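Local structure of pyruvate carboxylase n-terminal domain (1ULZ) at residues 5-10 and 15-20; 49-54 and 66-71; 88-93 and 99-104. The protein forms the biotin carboxylase subunit of pyruvate carboxylase, combining a Rossmann-like N-terminal domain with an ATP-grasp domain and a C-terminal biotin carboxylase domain. The protein carries 1 engineered substitution. All blocks are in the same frame, centred on the assembly; numbering follows the deposited sequence.

Contact 1: 5-10 and 15-20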
ATOM      1  N   VAL A   5       5.479  15.492  20.037  1.00 21.30           N
ATOM      2  CA  VAL A   5       4.759  14.327  20.517  1.00 20.42           C
ATOM      3  C   VAL A   5       5.602  13.226  21.148  1.00 21.18           C
ATOM      4  O   VAL A   5       6.549  12.720  20.548  1.00 22.65           O
ATOM      5  CB  VAL A   5       3.930  13.702  19.379  1.00 20.76           C
ATOM      6  CG1 VAL A   5       3.246  12.426  19.865  1.00 17.74           C
ATOM      7  CG2 VAL A   5       2.907  14.720  18.877  1.00 17.46           C
ATOM      8  N   LEU A   6       5.251  12.858  22.370  1.00 21.73           N
ATOM      9  CA  LEU A   6       5.941  11.785  23.056  1.00 22.03           C
ATOM     10  C   LEU A   6       5.040  10.569  22.878  1.00 22.52           C
ATOM     11  O   LEU A   6       3.848  10.611  23.206  1.00 22.73           O
ATOM     12  CB  LEU A   6       6.121  12.114  24.540  1.00 22.02           C
ATOM     13  CG  LEU A   6       6.881  11.077  25.382  1.00 23.54           C
ATOM     14  CD1 LEU A   6       7.431  11.738  26.635  1.00 25.45           C
ATOM     15  CD2 LEU A   6       5.964   9.919  25.743  1.00 24.26           C
ATOM     16  N   VAL A   7       5.606   9.502  22.328  1.00 22.35           N
ATOM     17  CA  VAL A   7       4.863   8.270  22.095  1.00 21.47           C
ATOM     18  C   VAL A   7       5.020   7.351  23.301  1.00 21.86           C
ATOM     19  O   VAL A   7       6.089   6.776  23.523  1.00 23.01           O
ATOM     20  CB  VAL A   7       5.386   7.550  20.832  1.00 22.80           C
ATOM     21  CG1 VAL A   7       4.540   6.325  20.541  1.00 21.23           C
ATOM     22  CG2 VAL A   7       5.380   8.512  19.644  1.00 21.82           C
ATOM     23  N   ALA A   8       3.955   7.219  24.086  1.00 21.70           N
ATOM     24  CA  ALA A   8       3.994   6.372  25.268  1.00 21.73           C
ATOM     25  C   ALA A   8       3.668   4.931  24.901  1.00 21.41           C
ATOM     26  O   ALA A   8       2.795   4.304  25.501  1.00 19.35           O
ATOM     27  CB  ALA A   8       3.016   6.884  26.317  1.00 20.69           C
ATOM     28  N   ASN A   9       4.363   4.408  23.898  1.00 20.64           N
ATOM     29  CA  ASN A   9       4.138   3.034  23.495  1.00 20.59           C
ATOM     30  C   ASN A   9       5.367   2.453  22.803  1.00 20.79           C
ATOM     31  O   ASN A   9       6.458   3.020  22.877  1.00 21.05           O
ATOM     32  CB  ASN A   9       2.900   2.932  22.596  1.00 19.61           C
ATOM     33  CG  ASN A   9       2.127   1.644  22.822  1.00 18.96           C
ATOM     34  OD1 ASN A   9       2.666   0.547  22.671  1.00 18.22           O
ATOM     35  ND2 ASN A   9       0.859   1.773  23.190  1.00 18.91           N
ATOM     36  N   ARG A  10       5.185   1.330  22.119  1.00 21.37           N
ATOM     37  CA  ARG A  10       6.295   0.647  21.466  1.00 22.15           C
ATOM     38  C   ARG A  10       5.813  -0.202  20.295  1.00 21.90           C
ATOM     39  O   ARG A  10       4.668  -0.088  19.856  1.00 22.12           O
ATOM     40  CB  ARG A  10       6.969  -0.269  22.488  1.00 23.24           C
ATOM     41  CG  ARG A  10       5.962  -1.180  23.196  1.00 23.94           C
ATOM     42  CD  ARG A  10       6.628  -2.257  24.045  1.00 27.00           C
ATOM     43  NE  ARG A  10       7.361  -3.226  23.238  1.00 25.17           N
ATOM     44  CZ  ARG A  10       6.793  -4.081  22.392  1.00 25.43           C
ATOM     45  NH1 ARG A  10       5.477  -4.094  22.239  1.00 25.35           N
ATOM     46  NH2 ARG A  10       7.541  -4.924  21.695  1.00 24.12           N
ATOM     47  N   VAL A  15       5.621   2.874  15.751  1.00 18.79           N
ATOM     48  CA  VAL A  15       6.094   3.187  14.403  1.00 17.78           C
ATOM     49  C   VAL A  15       4.979   3.878  13.618  1.00 17.85           C
ATOM     50  O   VAL A  15       5.218   4.866  12.932  1.00 17.42           O
ATOM     51  CB  VAL A  15       6.530   1.903  13.654  1.00 19.26           C
ATOM     52  CG1 VAL A  15       6.770   2.212  12.183  1.00 17.65           C
ATOM     53  CG2 VAL A  15       7.800   1.337  14.288  1.00 16.83           C
ATOM     54  N   ARG A  16       3.761   3.351  13.736  1.00 17.51           N
ATOM     55  CA  ARG A  16       2.591   3.917  13.067  1.00 18.29           C
ATOM     56  C   ARG A  16       2.391   5.371  13.485  1.00 17.71           C
ATOM     57  O   ARG A  16       2.190   6.241  12.646  1.00 17.65           O
ATOM     58  CB  ARG A  16       1.334   3.122  13.430  1.00 18.10           C
ATOM     59  CG  ARG A  16       0.023   3.740  12.927  1.00 17.89           C
ATOM     60  CD  ARG A  16      -0.200   3.462  11.446  1.00 17.63           C
ATOM     61  NE  ARG A  16      -1.415   4.082  10.922  1.00 17.80           N
ATOM     62  CZ  ARG A  16      -1.519   5.364  10.576  1.00 20.64           C
ATOM     63  NH1 ARG A  16      -0.478   6.181  10.700  1.00 20.41           N
ATOM     64  NH2 ARG A  16      -2.663   5.828  10.092  1.00 18.06           N
ATOM     65  N   ILE A  17       2.444   5.621  14.790  1.00 17.19           N
ATOM     66  CA  ILE A  17       2.268   6.968  15.320  1.00 16.35           C
ATOM     67  C   ILE A  17       3.409   7.891  14.885  1.00 17.66           C
ATOM     68  O   ILE A  17       3.171   9.030  14.481  1.00 18.16           O
ATOM     69  CB  ILE A  17       2.179   6.955  16.867  1.00 16.21           C
ATOM     70  CG1 ILE A  17       0.981   6.106  17.307  1.00 15.53           C
ATOM     71  CG2 ILE A  17       2.034   8.381  17.397  1.00 15.83           C
ATOM     72  CD1 ILE A  17       0.936   5.826  18.785  1.00 11.72           C
ATOM     73  N   ILE A  18       4.644   7.403  14.963  1.00 18.26           N
ATOM     74  CA  ILE A  18       5.793   8.208  14.560  1.00 18.56           C
ATOM     75  C   ILE A  18       5.694   8.614  13.086  1.00 19.77           C
ATOM     76  O   ILE A  18       5.993   9.752  12.734  1.00 20.94           O
ATOM     77  CB  ILE A  18       7.130   7.457  14.801  1.00 18.57           C
ATOM     78  CG1 ILE A  18       7.460   7.454  16.295  1.00 18.54           C
ATOM     79  CG2 ILE A  18       8.262   8.123  14.028  1.00 17.44           C
ATOM     80  CD1 ILE A  18       8.687   6.647  16.648  1.00 17.04           C
ATOM     81  N   ARG A  19       5.256   7.699  12.228  1.00 18.03           N
ATOM     82  CA  ARG A  19       5.139   8.028  10.810  1.00 18.24           C
ATOM     83  C   ARG A  19       4.118   9.145  10.588  1.00 18.64           C
ATOM     84  O   ARG A  19       4.353  10.064   9.803  1.00 18.39           O
ATOM     85  CB  ARG A  19       4.739   6.797   9.983  1.00 16.39           C
ATOM     86  CG  ARG A  19       4.605   7.112   8.496  1.00 17.69           C
ATOM     87  CD  ARG A  19       4.432   5.874   7.642  1.00 16.66           C
ATOM     88  NE  ARG A  19       5.537   4.935   7.794  1.00 18.33           N
ATOM     89  CZ  ARG A  19       6.812   5.222   7.548  1.00 16.98           C
ATOM     90  NH1 ARG A  19       7.160   6.432   7.136  1.00 17.13           N
ATOM     91  NH2 ARG A  19       7.739   4.293   7.709  1.00 17.60           N
ATOM     92  N   ALA A  20       2.981   9.058  11.272  1.00 18.24           N
ATOM     93  CA  ALA A  20       1.950  10.083  11.143  1.00 19.45           C
ATOM     94  C   ALA A  20       2.552  11.438  11.522  1.00 18.83           C
ATOM     95  O   ALA A  20       2.387  12.420  10.798  1.00 19.99           O
ATOM     96  CB  ALA A  20       0.761   9.755  12.044  1.00 17.90           C
TER

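Contact 2: 49-54 and 66-71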
ATOM      1  N   TYR A  49      14.380   8.007  24.834  1.00 22.54           N
ATOM      2  CA  TYR A  49      14.904   7.832  26.178  1.00 23.57           C
ATOM      3  C   TYR A  49      14.574   6.492  26.812  1.00 24.15           C
ATOM      4  O   TYR A  49      13.430   6.040  26.792  1.00 23.69           O
ATOM      5  CB  TYR A  49      14.406   8.954  27.094  1.00 22.61           C
ATOM      6  CG  TYR A  49      14.762  10.339  26.610  1.00 23.48           C
ATOM      7  CD1 TYR A  49      13.947  11.011  25.710  1.00 22.25           C
ATOM      8  CD2 TYR A  49      15.936  10.961  27.025  1.00 23.46           C
ATOM      9  CE1 TYR A  49      14.289  12.266  25.233  1.00 22.91           C
ATOM     10  CE2 TYR A  49      16.289  12.214  26.554  1.00 23.83           C
ATOM     11  CZ  TYR A  49      15.464  12.862  25.658  1.00 23.85           C
ATOM     12  OH  TYR A  49      15.811  14.104  25.186  1.00 22.15           O
ATOM     13  N   MET A  50      15.604   5.863  27.367  1.00 23.86           N
ATOM     14  CA  MET A  50      15.472   4.586  28.044  1.00 25.74           C
ATOM     15  C   MET A  50      15.027   4.905  29.467  1.00 25.38           C
ATOM     16  O   MET A  50      15.739   5.589  30.201  1.00 26.24           O
ATOM     17  CB  MET A  50      16.828   3.875  28.066  1.00 25.80           C
ATOM     18  CG  MET A  50      16.852   2.558  28.820  1.00 27.55           C
ATOM     19  SD  MET A  50      18.561   1.972  28.971  1.00 34.37           S
ATOM     20  CE  MET A  50      19.048   2.823  30.443  1.00 31.41           C
ATOM     21  N   ILE A  51      13.848   4.423  29.850  1.00 24.79           N
ATOM     22  CA  ILE A  51      13.319   4.678  31.186  1.00 24.97           C
ATOM     23  C   ILE A  51      12.634   3.437  31.738  1.00 25.50           C
ATOM     24  O   ILE A  51      12.301   2.514  30.987  1.00 24.84           O
ATOM     25  CB  ILE A  51      12.289   5.816  31.173  1.00 23.28           C
ATOM     26  CG1 ILE A  51      11.077   5.399  30.337  1.00 21.77           C
ATOM     27  CG2 ILE A  51      12.915   7.078  30.618  1.00 23.10           C
ATOM     28  CD1 ILE A  51       9.960   6.410  30.319  1.00 20.61           C
ATOM     29  N   GLY A  52      12.427   3.426  33.054  1.00 25.85           N
ATOM     30  CA  GLY A  52      11.788   2.297  33.705  1.00 24.63           C
ATOM     31  C   GLY A  52      12.769   1.408  34.449  1.00 27.79           C
ATOM     32  O   GLY A  52      13.971   1.407  34.158  1.00 27.16           O
ATOM     33  N   THR A  53      12.252   0.649  35.414  1.00 27.62           N
ATOM     34  CA  THR A  53      13.064  -0.258  36.211  1.00 28.55           C
ATOM     35  C   THR A  53      12.767  -1.705  35.843  1.00 29.60           C
ATOM     36  O   THR A  53      13.394  -2.629  36.354  1.00 29.79           O
ATOM     37  CB  THR A  53      12.833  -0.036  37.724  1.00 28.85           C
ATOM     38  OG1 THR A  53      11.428   0.072  37.991  1.00 28.57           O
ATOM     39  CG2 THR A  53      13.530   1.231  38.177  1.00 28.14           C
ATOM     40  N   ASP A  54      11.792  -1.889  34.959  1.00 30.22           N
ATOM     41  CA  ASP A  54      11.421  -3.205  34.449  1.00 30.92           C
ATOM     42  C   ASP A  54      10.652  -2.974  33.143  1.00 29.81           C
ATOM     43  O   ASP A  54      10.097  -1.897  32.929  1.00 29.28           O
ATOM     44  CB  ASP A  54      10.594  -4.002  35.479  1.00 31.70           C
ATOM     45  CG  ASP A  54       9.190  -3.463  35.672  1.00 34.15           C
ATOM     46  OD1 ASP A  54       8.426  -3.409  34.683  1.00 36.35           O
ATOM     47  OD2 ASP A  54       8.841  -3.108  36.820  1.00 34.53           O
ATOM     48  N   ILE A  66       5.033  11.656  32.393  1.00 25.14           N
ATOM     49  CA  ILE A  66       4.581  13.044  32.364  1.00 24.78           C
ATOM     50  C   ILE A  66       5.785  13.955  32.603  1.00 25.24           C
ATOM     51  O   ILE A  66       5.986  14.939  31.891  1.00 25.76           O
ATOM     52  CB  ILE A  66       3.491  13.300  33.440  1.00 25.55           C
ATOM     53  CG1 ILE A  66       2.148  12.759  32.940  1.00 26.02           C
ATOM     54  CG2 ILE A  66       3.395  14.784  33.757  1.00 24.09           C
ATOM     55  CD1 ILE A  66       1.007  12.911  33.920  1.00 27.32           C
ATOM     56  N   ASN A  67       6.607  13.610  33.591  1.00 25.64           N
ATOM     57  CA  ASN A  67       7.786  14.414  33.887  1.00 25.55           C
ATOM     58  C   ASN A  67       8.744  14.518  32.709  1.00 23.74           C
ATOM     59  O   ASN A  67       9.266  15.597  32.426  1.00 24.50           O
ATOM     60  CB  ASN A  67       8.529  13.855  35.102  1.00 27.11           C
ATOM     61  CG  ASN A  67       7.786  14.106  36.396  1.00 29.91           C
ATOM     62  OD1 ASN A  67       6.806  14.852  36.425  1.00 29.61           O
ATOM     63  ND2 ASN A  67       8.251  13.492  37.475  1.00 28.05           N
ATOM     64  N   LEU A  68       8.985  13.402  32.025  1.00 22.40           N
ATOM     65  CA  LEU A  68       9.885  13.418  30.877  1.00 20.91           C
ATOM     66  C   LEU A  68       9.332  14.351  29.800  1.00 21.11           C
ATOM     67  O   LEU A  68      10.051  15.189  29.267  1.00 23.07           O
ATOM     68  CB  LEU A  68      10.062  12.000  30.307  1.00 21.55           C
ATOM     69  CG  LEU A  68      10.884  11.870  29.015  1.00 21.34           C
ATOM     70  CD1 LEU A  68      12.299  12.363  29.235  1.00 18.12           C
ATOM     71  CD2 LEU A  68      10.892  10.420  28.559  1.00 20.38           C
ATOM     72  N   ALA A  69       8.048  14.209  29.486  1.00 22.60           N
ATOM     73  CA  ALA A  69       7.419  15.062  28.477  1.00 23.30           C
ATOM     74  C   ALA A  69       7.669  16.527  28.823  1.00 23.58           C
ATOM     75  O   ALA A  69       8.072  17.321  27.976  1.00 24.00           O
ATOM     76  CB  ALA A  69       5.923  14.791  28.420  1.00 22.81           C
ATOM     77  N   LEU A  70       7.425  16.872  30.083  1.00 24.42           N
ATOM     78  CA  LEU A  70       7.630  18.234  30.557  1.00 25.14           C
ATOM     79  C   LEU A  70       9.099  18.614  30.446  1.00 25.32           C
ATOM     80  O   LEU A  70       9.434  19.734  30.068  1.00 25.35           O
ATOM     81  CB  LEU A  70       7.176  18.358  32.013  1.00 24.30           C
ATOM     82  CG  LEU A  70       5.677  18.184  32.282  1.00 25.60           C
ATOM     83  CD1 LEU A  70       5.430  18.152  33.783  1.00 25.77           C
ATOM     84  CD2 LEU A  70       4.896  19.327  31.629  1.00 22.38           C
ATOM     85  N   GLU A  71       9.978  17.671  30.765  1.00 26.20           N
ATOM     86  CA  GLU A  71      11.411  17.934  30.703  1.00 26.54           C
ATOM     87  C   GLU A  71      11.913  18.268  29.305  1.00 26.13           C
ATOM     88  O   GLU A  71      12.738  19.171  29.144  1.00 26.60           O
ATOM     89  CB  GLU A  71      12.203  16.739  31.243  1.00 27.44           C
ATOM     90  CG  GLU A  71      13.713  16.969  31.237  1.00 27.02           C
ATOM     91  CD  GLU A  71      14.497  15.763  31.732  1.00 27.87           C
ATOM     92  OE1 GLU A  71      15.737  15.877  31.843  1.00 26.79           O
ATOM     93  OE2 GLU A  71      13.879  14.706  32.005  1.00 28.36           O
TER

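Contact 3: 88-93 and 99-104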
ATOM      1  N   ALA A  88      -7.921   6.437  32.614  1.00 26.39           N
ATOM      2  CA  ALA A  88      -8.534   7.745  32.852  1.00 27.12           C
ATOM      3  C   ALA A  88      -7.684   8.619  33.761  1.00 27.35           C
ATOM      4  O   ALA A  88      -7.620   9.831  33.581  1.00 28.27           O
ATOM      5  CB  ALA A  88      -9.938   7.577  33.439  1.00 27.42           C
ATOM      6  N   GLU A  89      -7.014   8.002  34.727  1.00 28.11           N
ATOM      7  CA  GLU A  89      -6.166   8.741  35.660  1.00 29.16           C
ATOM      8  C   GLU A  89      -4.997   9.421  34.945  1.00 27.55           C
ATOM      9  O   GLU A  89      -4.721  10.601  35.167  1.00 28.02           O
ATOM     10  CB  GLU A  89      -5.631   7.792  36.742  1.00 30.77           C
ATOM     11  CG  GLU A  89      -4.934   8.487  37.892  1.00 35.57           C
ATOM     12  CD  GLU A  89      -4.407   7.510  38.944  1.00 39.42           C
ATOM     13  OE1 GLU A  89      -3.814   7.982  39.937  1.00 39.12           O
ATOM     14  OE2 GLU A  89      -4.584   6.277  38.780  1.00 40.94           O
ATOM     15  N   PHE A  90      -4.307   8.670  34.092  1.00 26.15           N
ATOM     16  CA  PHE A  90      -3.177   9.211  33.348  1.00 24.60           C
ATOM     17  C   PHE A  90      -3.639  10.375  32.481  1.00 23.88           C
ATOM     18  O   PHE A  90      -2.996  11.423  32.434  1.00 24.13           O
ATOM     19  CB  PHE A  90      -2.550   8.119  32.469  1.00 25.04           C
ATOM     20  CG  PHE A  90      -1.376   8.592  31.655  1.00 24.85           C
ATOM     21  CD1 PHE A  90      -0.281   9.184  32.269  1.00 23.41           C
ATOM     22  CD2 PHE A  90      -1.371   8.447  30.274  1.00 23.94           C
ATOM     23  CE1 PHE A  90       0.798   9.623  31.519  1.00 25.89           C
ATOM     24  CE2 PHE A  90      -0.297   8.882  29.516  1.00 24.15           C
ATOM     25  CZ  PHE A  90       0.788   9.471  30.132  1.00 25.51           C
ATOM     26  N   ALA A  91      -4.763  10.186  31.795  1.00 24.29           N
ATOM     27  CA  ALA A  91      -5.315  11.226  30.937  1.00 24.76           C
ATOM     28  C   ALA A  91      -5.584  12.488  31.761  1.00 24.29           C
ATOM     29  O   ALA A  91      -5.316  13.602  31.310  1.00 23.64           O
ATOM     30  CB  ALA A  91      -6.602  10.736  30.281  1.00 22.80           C
ATOM     31  N   LYS A  92      -6.108  12.304  32.970  1.00 24.76           N
ATOM     32  CA  LYS A  92      -6.404  13.429  33.857  1.00 26.02           C
ATOM     33  C   LYS A  92      -5.099  14.130  34.245  1.00 26.45           C
ATOM     34  O   LYS A  92      -4.983  15.356  34.159  1.00 26.12           O
ATOM     35  CB  LYS A  92      -7.133  12.921  35.106  1.00 27.37           C
ATOM     36  CG  LYS A  92      -7.571  13.987  36.102  1.00 31.05           C
ATOM     37  CD  LYS A  92      -8.375  13.344  37.236  1.00 35.51           C
ATOM     38  CE  LYS A  92      -8.786  14.352  38.318  1.00 37.60           C
ATOM     39  NZ  LYS A  92      -7.603  14.917  39.037  1.00 39.89           N
ATOM     40  N   MET A  93      -4.111  13.343  34.657  1.00 27.07           N
ATOM     41  CA  MET A  93      -2.820  13.898  35.042  1.00 27.82           C
ATOM     42  C   MET A  93      -2.193  14.708  33.901  1.00 27.68           C
ATOM     43  O   MET A  93      -1.625  15.776  34.133  1.00 28.07           O
ATOM     44  CB  MET A  93      -1.889  12.769  35.488  1.00 28.47           C
ATOM     45  CG  MET A  93      -2.279  12.143  36.820  1.00 30.99           C
ATOM     46  SD  MET A  93      -1.484  10.539  37.120  1.00 32.35           S
ATOM     47  CE  MET A  93       0.240  11.045  37.341  1.00 31.88           C
ATOM     48  N   ILE A  99      -0.430  19.002  29.396  1.00 25.73           N
ATOM     49  CA  ILE A  99      -0.073  18.156  28.255  1.00 26.63           C
ATOM     50  C   ILE A  99      -1.321  17.662  27.519  1.00 26.32           C
ATOM     51  O   ILE A  99      -2.292  17.230  28.140  1.00 27.37           O
ATOM     52  CB  ILE A  99       0.768  16.936  28.717  1.00 26.46           C
ATOM     53  CG1 ILE A  99       2.152  17.414  29.177  1.00 27.40           C
ATOM     54  CG2 ILE A  99       0.886  15.912  27.598  1.00 26.61           C
ATOM     55  CD1 ILE A  99       2.988  16.347  29.856  1.00 25.95           C
ATOM     56  N   THR A 100      -1.299  17.735  26.192  1.00 25.61           N
ATOM     57  CA  THR A 100      -2.437  17.291  25.398  1.00 25.08           C
ATOM     58  C   THR A 100      -2.463  15.777  25.233  1.00 25.13           C
ATOM     59  O   THR A 100      -1.627  15.203  24.531  1.00 25.12           O
ATOM     60  CB  THR A 100      -2.434  17.924  23.991  1.00 25.60           C
ATOM     61  OG1 THR A 100      -2.583  19.344  24.104  1.00 24.82           O
ATOM     62  CG2 THR A 100      -3.584  17.370  23.153  1.00 25.99           C
ATOM     63  N   PHE A 101      -3.413  15.127  25.895  1.00 24.56           N
ATOM     64  CA  PHE A 101      -3.545  13.685  25.775  1.00 24.97           C
ATOM     65  C   PHE A 101      -4.278  13.441  24.457  1.00 25.84           C
ATOM     66  O   PHE A 101      -5.379  13.958  24.241  1.00 26.77           O
ATOM     67  CB  PHE A 101      -4.338  13.126  26.964  1.00 24.32           C
ATOM     68  CG  PHE A 101      -4.507  11.625  26.944  1.00 24.78           C
ATOM     69  CD1 PHE A 101      -5.632  11.045  26.371  1.00 24.96           C
ATOM     70  CD2 PHE A 101      -3.546  10.798  27.505  1.00 23.63           C
ATOM     71  CE1 PHE A 101      -5.795   9.666  26.360  1.00 24.72           C
ATOM     72  CE2 PHE A 101      -3.701   9.413  27.497  1.00 23.58           C
ATOM     73  CZ  PHE A 101      -4.825   8.848  26.925  1.00 24.27           C
ATOM     74  N   ILE A 102      -3.651  12.687  23.561  1.00 24.46           N
ATOM     75  CA  ILE A 102      -4.261  12.390  22.276  1.00 22.21           C
ATOM     76  C   ILE A 102      -5.257  11.247  22.440  1.00 23.16           C
ATOM     77  O   ILE A 102      -4.920  10.078  22.273  1.00 22.71           O
ATOM     78  CB  ILE A 102      -3.180  12.041  21.226  1.00 22.24           C
ATOM     79  CG1 ILE A 102      -2.264  13.253  21.036  1.00 19.99           C
ATOM     80  CG2 ILE A 102      -3.825  11.653  19.895  1.00 19.39           C
ATOM     81  CD1 ILE A 102      -1.151  13.046  20.033  1.00 20.63           C
ATOM     82  N   GLY A 103      -6.486  11.615  22.796  1.00 22.67           N
ATOM     83  CA  GLY A 103      -7.553  10.653  23.001  1.00 21.26           C
ATOM     84  C   GLY A 103      -8.785  11.371  23.527  1.00 22.94           C
ATOM     85  O   GLY A 103      -8.805  12.600  23.588  1.00 22.82           O
ATOM     86  N   PRO A 104      -9.838  10.638  23.910  1.00 23.23           N
ATOM     87  CA  PRO A 104     -11.048  11.285  24.425  1.00 23.77           C
ATOM     88  C   PRO A 104     -10.824  11.937  25.793  1.00 23.87           C
ATOM     89  O   PRO A 104      -9.746  11.820  26.373  1.00 23.59           O
ATOM     90  CB  PRO A 104     -12.056  10.138  24.472  1.00 22.76           C
ATOM     91  CG  PRO A 104     -11.189   8.946  24.756  1.00 23.13           C
ATOM     92  CD  PRO A 104      -9.994   9.174  23.857  1.00 22.88           C
TER

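Contact 1: 5-10 and 15-20
Val7 meets Ile17 and Ile18 where strand 5-7 packs against helix 11-24, the first half of the beta-alpha-beta unit that opens the Rossmann-like domain and is completed by strand 28-32. All three residues are buried, and the contact between them is wholly apolar. Val7 directs both its methyls at the helix. With CG1 anti to the backbone N (chi1 -176°), the two branches divide the work: Val7 CG1 lies 4.0 Å from Ile17 CD1, while Val7 CG2 fits between the isoleucines, 4.0 Å from Ile17 CG2 and 4.1 Å from Ile18 CG1. Ile17 runs past Val7 in the opposing sense, touching it with both its branch methyl and its far end. Ile18 comes across Val7 at about a right angle, and beyond the contact it packs on His41.

After Val7 the chain bends through an inverse gamma turn centred on Ala8 and runs into the helix by way of Asn9 and Arg10. The Asn9 amide is gripped from both ends: ND2 donates to the carbonyls of Pro79 and Tyr81, and Asn9 OD1 accepts from Arg10 N at 2.7 Å, in the carbonyl plane and on a lone pair, with the C=O...N angle at 100°.

Contact 2: 49-54 and 66-71
Leu68 reaches from helix 62-71 to Tyr49 on edge strand 47-50 of the five-stranded parallel sheet of the Rossmann-like domain, and to Ile51 just past the end of that strand. The helix belongs to the connection that leads from strand 47-50 to strand 76-78, on the other side of strand 5-7. From CA the Leu68 side chain sets out toward the strand. CB and CG act as a spacer: a chi1 of 175° extends Leu68 away from its own backbone N and carries the fork of the chain to the strand, where the two methyls do the touching.

CD1 sits over one face of the Tyr49 ring in a CH-pi contact, 4.3 Å from the centroid of that ring and 17° off its normal. It is displaced toward the rim, and Tyr49 CG and CD1 are its nearest ring atoms, each 4.1 Å from Leu68 CD1. CD2 turns to the root of the same tyrosine, 4.1 Å from Tyr49 CB, and more loosely to Ile51, whose CG2 is 4.4 Å from Leu68 CD2. Leu68 also packs on Ile31 of the adjoining strand.

The tyrosine is thus divided by chemistry. Its CB and ring face serve the apolar layer between helix and sheet, whereas OH is satisfied by a hydrogen bond to Glu47, away from that layer. The contact itself is dispersion with a weakly directional CH-pi component, which favours CD1 over the ring face.

Contact 3: 88-93 and 99-104
The Phe101 ring receives Ala91 on one face and Phe90 at its edge. Over the face, Ala91 CB stands 3.9 Å from the Phe101 centroid and only 5° off the ring normal, a nearly perfectly centred CH-pi contact. Ala91 CA joins it above the same face, 3.9 Å from Phe101 CD2, so the backbone of the helix itself rests on the aromatic. At the edge, Phe90 approaches close to the Phe101 plane with the CD2-CE2 side of its own ring, the two side chains meeting at a slant: Phe90 CD2 is 3.8 Å from Phe101 CE2, and Phe90 CE2 is 4.0 Å from that same carbon. One corner of the Phe101 ring therefore takes both Phe90 atoms.

The contact belongs to the beta-alpha-beta unit made by strand 76-78, helix 88-96 and strand 100-101, the last being the outermost strand on this side of the parallel sheet. Helix and strand come close, with the CA atoms of Ala91 and Phe101 6.0 Å apart, consistent with the small alanine side chain lying between helix and ring. With chi1 at 180° the Phe90 ring lies opposite its own N and beside the carbonyl carbon, which swings it nearer to the strand than its CB bond alone suggests. Phe90 continues onto Ile77 and Leu84, and Phe101 packs on Pro79.

Past Phe101 the chain makes an inverse gamma turn centred on Ile102, closed by a weak bond from Gly103 N to Phe101 O. The turn brings Gly103 back beside the ring, its CA 3.9 Å from Phe101 CE1.

Across the two segments the attraction is dispersion and CH-pi. Shape rather than polarity probably sets the orientation of Phe101, with a methyl over one face, a second aromatic at the edge, and Pro79 and Gly103 also against the ring.

All three contacts seat a helix on the same parallel sheet, but at different places. Contact 1 lies at the central strand and is fully buried; helix 11-24 also meets the second subunit, through Arg19 and Val15. Contacts 2 and 3 belong to the two outermost strands, contact 3 buried and contact 2 only partly. Val7 faces helix 11-24, whereas its neighbour Leu6 packs on Leu68 and Ala69 of contact 2. Contacts 2 and 3 join directly, Ile66 against Phe90 and Met93, and Ala69 against Ile99. Contact 1 relies on branched aliphatic side chains alone; each edge contact adds an aromatic ring with a carbon over its face.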